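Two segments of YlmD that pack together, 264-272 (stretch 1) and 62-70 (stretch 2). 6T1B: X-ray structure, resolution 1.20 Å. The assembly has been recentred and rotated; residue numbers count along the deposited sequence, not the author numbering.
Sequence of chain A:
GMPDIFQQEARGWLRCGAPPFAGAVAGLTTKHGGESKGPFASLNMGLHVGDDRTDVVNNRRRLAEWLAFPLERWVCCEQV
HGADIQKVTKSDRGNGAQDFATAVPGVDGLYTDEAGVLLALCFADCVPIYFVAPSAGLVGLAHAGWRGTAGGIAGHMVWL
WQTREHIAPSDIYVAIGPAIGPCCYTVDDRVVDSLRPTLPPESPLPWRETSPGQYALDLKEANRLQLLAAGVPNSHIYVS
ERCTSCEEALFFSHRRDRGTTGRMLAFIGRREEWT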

# COMPACT_ATOMS: atom_id res chain seq x y z
N MET A 264 -8.44 -2.21 -4.64
CA MET A 264 -8.45 -0.84 -4.18
C MET A 264 -7.15 -0.16 -4.62
O MET A 264 -6.16 -0.82 -4.91
CB MET A 264 -8.51 -0.78 -2.66
CG MET A 264 -9.77 -1.33 -2.01
SD MET A 264 -9.81 -3.11 -1.75
CE MET A 264 -8.62 -3.31 -0.42
N LEU A 265 -7.16 1.17 -4.67
CA LEU A 265 -5.96 1.94 -4.94
C LEU A 265 -5.55 2.63 -3.64
O LEU A 265 -6.37 3.34 -3.03
CB LEU A 265 -6.21 3.02 -5.97
CG LEU A 265 -4.98 3.63 -6.62
CD1 LEU A 265 -4.43 2.64 -7.67
CD2 LEU A 265 -5.27 4.98 -7.20
N ALA A 266 -4.31 2.42 -3.24
CA ALA A 266 -3.65 3.26 -2.25
C ALA A 266 -2.91 4.35 -3.00
O ALA A 266 -2.33 4.10 -4.07
CB ALA A 266 -2.64 2.45 -1.45
N PHE A 267 -2.93 5.56 -2.45
CA PHE A 267 -2.34 6.67 -3.18
C PHE A 267 -1.72 7.64 -2.20
O PHE A 267 -2.18 7.78 -1.05
CB PHE A 267 -3.36 7.37 -4.08
CG PHE A 267 -4.62 7.76 -3.37
CD1 PHE A 267 -4.73 8.98 -2.72
CD2 PHE A 267 -5.70 6.89 -3.33
CE1 PHE A 267 -5.90 9.32 -2.06
CE2 PHE A 267 -6.86 7.24 -2.68
CZ PHE A 267 -6.95 8.44 -2.02
N ILE A 268 -0.65 8.29 -2.64
CA ILE A 268 -0.08 9.40 -1.89
C ILE A 268 0.61 10.35 -2.85
O ILE A 268 1.33 9.94 -3.77
CB ILE A 268 0.86 8.91 -0.77
CG1 ILE A 268 1.32 10.06 0.13
CG2 ILE A 268 2.08 8.17 -1.33
CD1 ILE A 268 2.00 9.60 1.43
N GLY A 269 0.44 11.65 -2.60
CA GLY A 269 1.07 12.68 -3.41
C GLY A 269 0.90 14.02 -2.73
O GLY A 269 0.14 14.15 -1.76
N ARG A 270 1.60 15.02 -3.25
CA ARG A 270 1.47 16.38 -2.77
C ARG A 270 0.97 17.26 -3.90
O ARG A 270 1.39 17.11 -5.04
CB ARG A 270 2.79 16.89 -2.22
CG ARG A 270 3.17 16.16 -0.96
CD ARG A 270 4.39 16.73 -0.28
NE ARG A 270 5.57 16.69 -1.14
CZ ARG A 270 6.13 17.76 -1.71
NH1 ARG A 270 5.61 18.96 -1.51
NH2 ARG A 270 7.21 17.63 -2.46
N ARG A 271 0.06 18.18 -3.56
CA ARG A 271 -0.49 19.07 -4.57
C ARG A 271 0.53 20.14 -4.95
O ARG A 271 1.25 20.66 -4.11
CB ARG A 271 -1.74 19.75 -4.02
CG ARG A 271 -2.85 18.81 -3.66
CD ARG A 271 -4.15 19.60 -3.39
NE ARG A 271 -5.18 18.68 -2.94
CZ ARG A 271 -5.88 17.88 -3.74
NH1 ARG A 271 -5.69 17.93 -5.05
NH2 ARG A 271 -6.80 17.07 -3.24
N GLU A 272 0.53 20.48 -6.24
CA GLU A 272 1.31 21.58 -6.80
C GLU A 272 0.42 22.82 -6.82
O GLU A 272 -0.68 22.79 -7.40
CB GLU A 272 1.67 21.19 -8.23
CG GLU A 272 3.06 21.55 -8.69
CD GLU A 272 3.41 20.85 -9.99
OE1 GLU A 272 2.51 20.23 -10.60
OE2 GLU A 272 4.59 20.90 -10.39
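Stretch 2, residues 62-70: RLAEWLAFP

Residues 62-67 of stretch 2 form the last part of a helix that runs the same general way as strand 264-269, their axes crossing at -38° with a closest approach of 11.9 Å. That spacing is filled by side chains. Along the extended strand CB directions alternate, so Leu-265 and Phe-267 point toward the helix while Ala-266 and Ile-268 point away; on the helix Leu-63 and Leu-67, one turn apart, answer them.

Leu-63 (chi1 t, chi2 p) brings CD2 to 3.5 Å from CD2 of Leu-265 (also t, p) and to 3.9 Å from CD2 of Phe-267, so a single methyl serves two neighbours. Leu-67 adopts the m, t rotamer, common for leucine in helices, and lays CD1 over one face of the Phe-267 ring, 3.6 Å from CE1 of Phe-267, in a CH-pi contact. The p rotamer of Phe-267 presents that flat surface, and branched, apolar leucine fits it without leaving a polar group unpaired.

The helix closes in a Schellman motif. Ala-68 takes positive phi (50°), its N bonds to Glu-65 O, and Phe-69 N returns to Ala-64 O at 3.0 Å. The chain then turns extended, and Phe-69, with chi1 at -146° between wells, points toward the strand. Its ring edge meets the backbone, CZ lying 3.8 Å from Arg-270 O. At Gly-269 an ideal CB would stand only 3.4 Å from Phe-69 CZ, a tight fit that glycine avoids.

Helix ends leave carbonyls without helical partners, and arginine can reach them. The CB of Arg-271 points sideways, but its m, t, t chain carries the guanidinium across: NH2 and NH1 of Arg-271 both donate to Leu-67 O, at 2.7 and 3.0 Å, and Arg-271 NH1 adds a weak bond to Ala-68 O at 3.1 Å.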

# COMPACT_ATOMS: atom_id res chain seq x y z
N ARG A 62 -12.73 8.54 -11.98
CA ARG A 62 -13.65 8.95 -10.92
C ARG A 62 -12.89 9.34 -9.66
O ARG A 62 -13.12 10.41 -9.09
CB ARG A 62 -14.65 7.83 -10.65
CG ARG A 62 -15.71 8.17 -9.62
CD ARG A 62 -16.71 9.14 -10.18
NE ARG A 62 -17.61 8.46 -11.10
CZ ARG A 62 -18.35 9.09 -12.01
NH1 ARG A 62 -19.16 8.38 -12.78
NH2 ARG A 62 -18.27 10.41 -12.16
N LEU A 63 -11.93 8.52 -9.25
CA LEU A 63 -11.08 8.88 -8.11
C LEU A 63 -10.33 10.19 -8.39
O LEU A 63 -10.24 11.07 -7.52
CB LEU A 63 -10.08 7.78 -7.78
CG LEU A 63 -9.10 8.15 -6.65
CD1 LEU A 63 -9.84 8.43 -5.34
CD2 LEU A 63 -8.03 7.08 -6.46
N ALA A 64 -9.79 10.33 -9.60
CA ALA A 64 -9.11 11.57 -9.95
C ALA A 64 -10.02 12.78 -9.75
O ALA A 64 -9.56 13.83 -9.30
CB ALA A 64 -8.58 11.51 -11.39
N GLU A 65 -11.30 12.64 -10.08
CA GLU A 65 -12.28 13.71 -9.86
C GLU A 65 -12.48 13.95 -8.37
O GLU A 65 -12.44 15.10 -7.91
CB GLU A 65 -13.58 13.30 -10.56
CG GLU A 65 -14.84 14.09 -10.23
CD GLU A 65 -16.11 13.35 -10.67
OE1 GLU A 65 -16.02 12.55 -11.64
OE2 GLU A 65 -17.18 13.53 -10.06
N TRP A 66 -12.65 12.89 -7.59
CA TRP A 66 -12.83 13.06 -6.15
C TRP A 66 -11.63 13.76 -5.51
O TRP A 66 -11.79 14.60 -4.61
CB TRP A 66 -13.02 11.70 -5.48
CG TRP A 66 -14.23 10.94 -5.86
CD1 TRP A 66 -15.37 11.42 -6.47
CD2 TRP A 66 -14.44 9.55 -5.65
NE1 TRP A 66 -16.26 10.39 -6.64
CE2 TRP A 66 -15.72 9.24 -6.14
CE3 TRP A 66 -13.67 8.54 -5.07
CZ2 TRP A 66 -16.24 7.94 -6.10
CZ3 TRP A 66 -14.18 7.25 -5.02
CH2 TRP A 66 -15.47 6.97 -5.53
N LEU A 67 -10.43 13.43 -5.95
CA LEU A 67 -9.21 13.96 -5.36
C LEU A 67 -8.77 15.28 -6.00
O LEU A 67 -7.82 15.90 -5.50
CB LEU A 67 -8.08 12.97 -5.53
CG LEU A 67 -8.22 11.58 -4.89
CD1 LEU A 67 -6.98 10.76 -5.14
CD2 LEU A 67 -8.51 11.71 -3.40
N ALA A 68 -9.38 15.69 -7.10
CA ALA A 68 -8.88 16.80 -7.89
C ALA A 68 -7.39 16.61 -8.19
O ALA A 68 -6.58 17.50 -8.00
CB ALA A 68 -9.14 18.13 -7.18
N PHE A 69 -7.06 15.41 -8.67
CA PHE A 69 -5.67 15.00 -8.91
C PHE A 69 -5.70 14.19 -10.21
O PHE A 69 -5.94 12.98 -10.19
CB PHE A 69 -5.10 14.21 -7.74
CG PHE A 69 -3.64 14.44 -7.50
CD1 PHE A 69 -3.18 14.89 -6.26
CD2 PHE A 69 -2.72 14.24 -8.51
CE1 PHE A 69 -1.83 15.11 -6.04
CE2 PHE A 69 -1.36 14.45 -8.29
CZ PHE A 69 -0.92 14.87 -7.06
N PRO A 70 -5.52 14.85 -11.36
CA PRO A 70 -5.76 14.20 -12.65
C PRO A 70 -5.00 12.90 -12.85
O PRO A 70 -3.86 12.74 -12.42
CB PRO A 70 -5.31 15.26 -13.66
CG PRO A 70 -5.62 16.56 -12.96
CD PRO A 70 -5.28 16.30 -11.51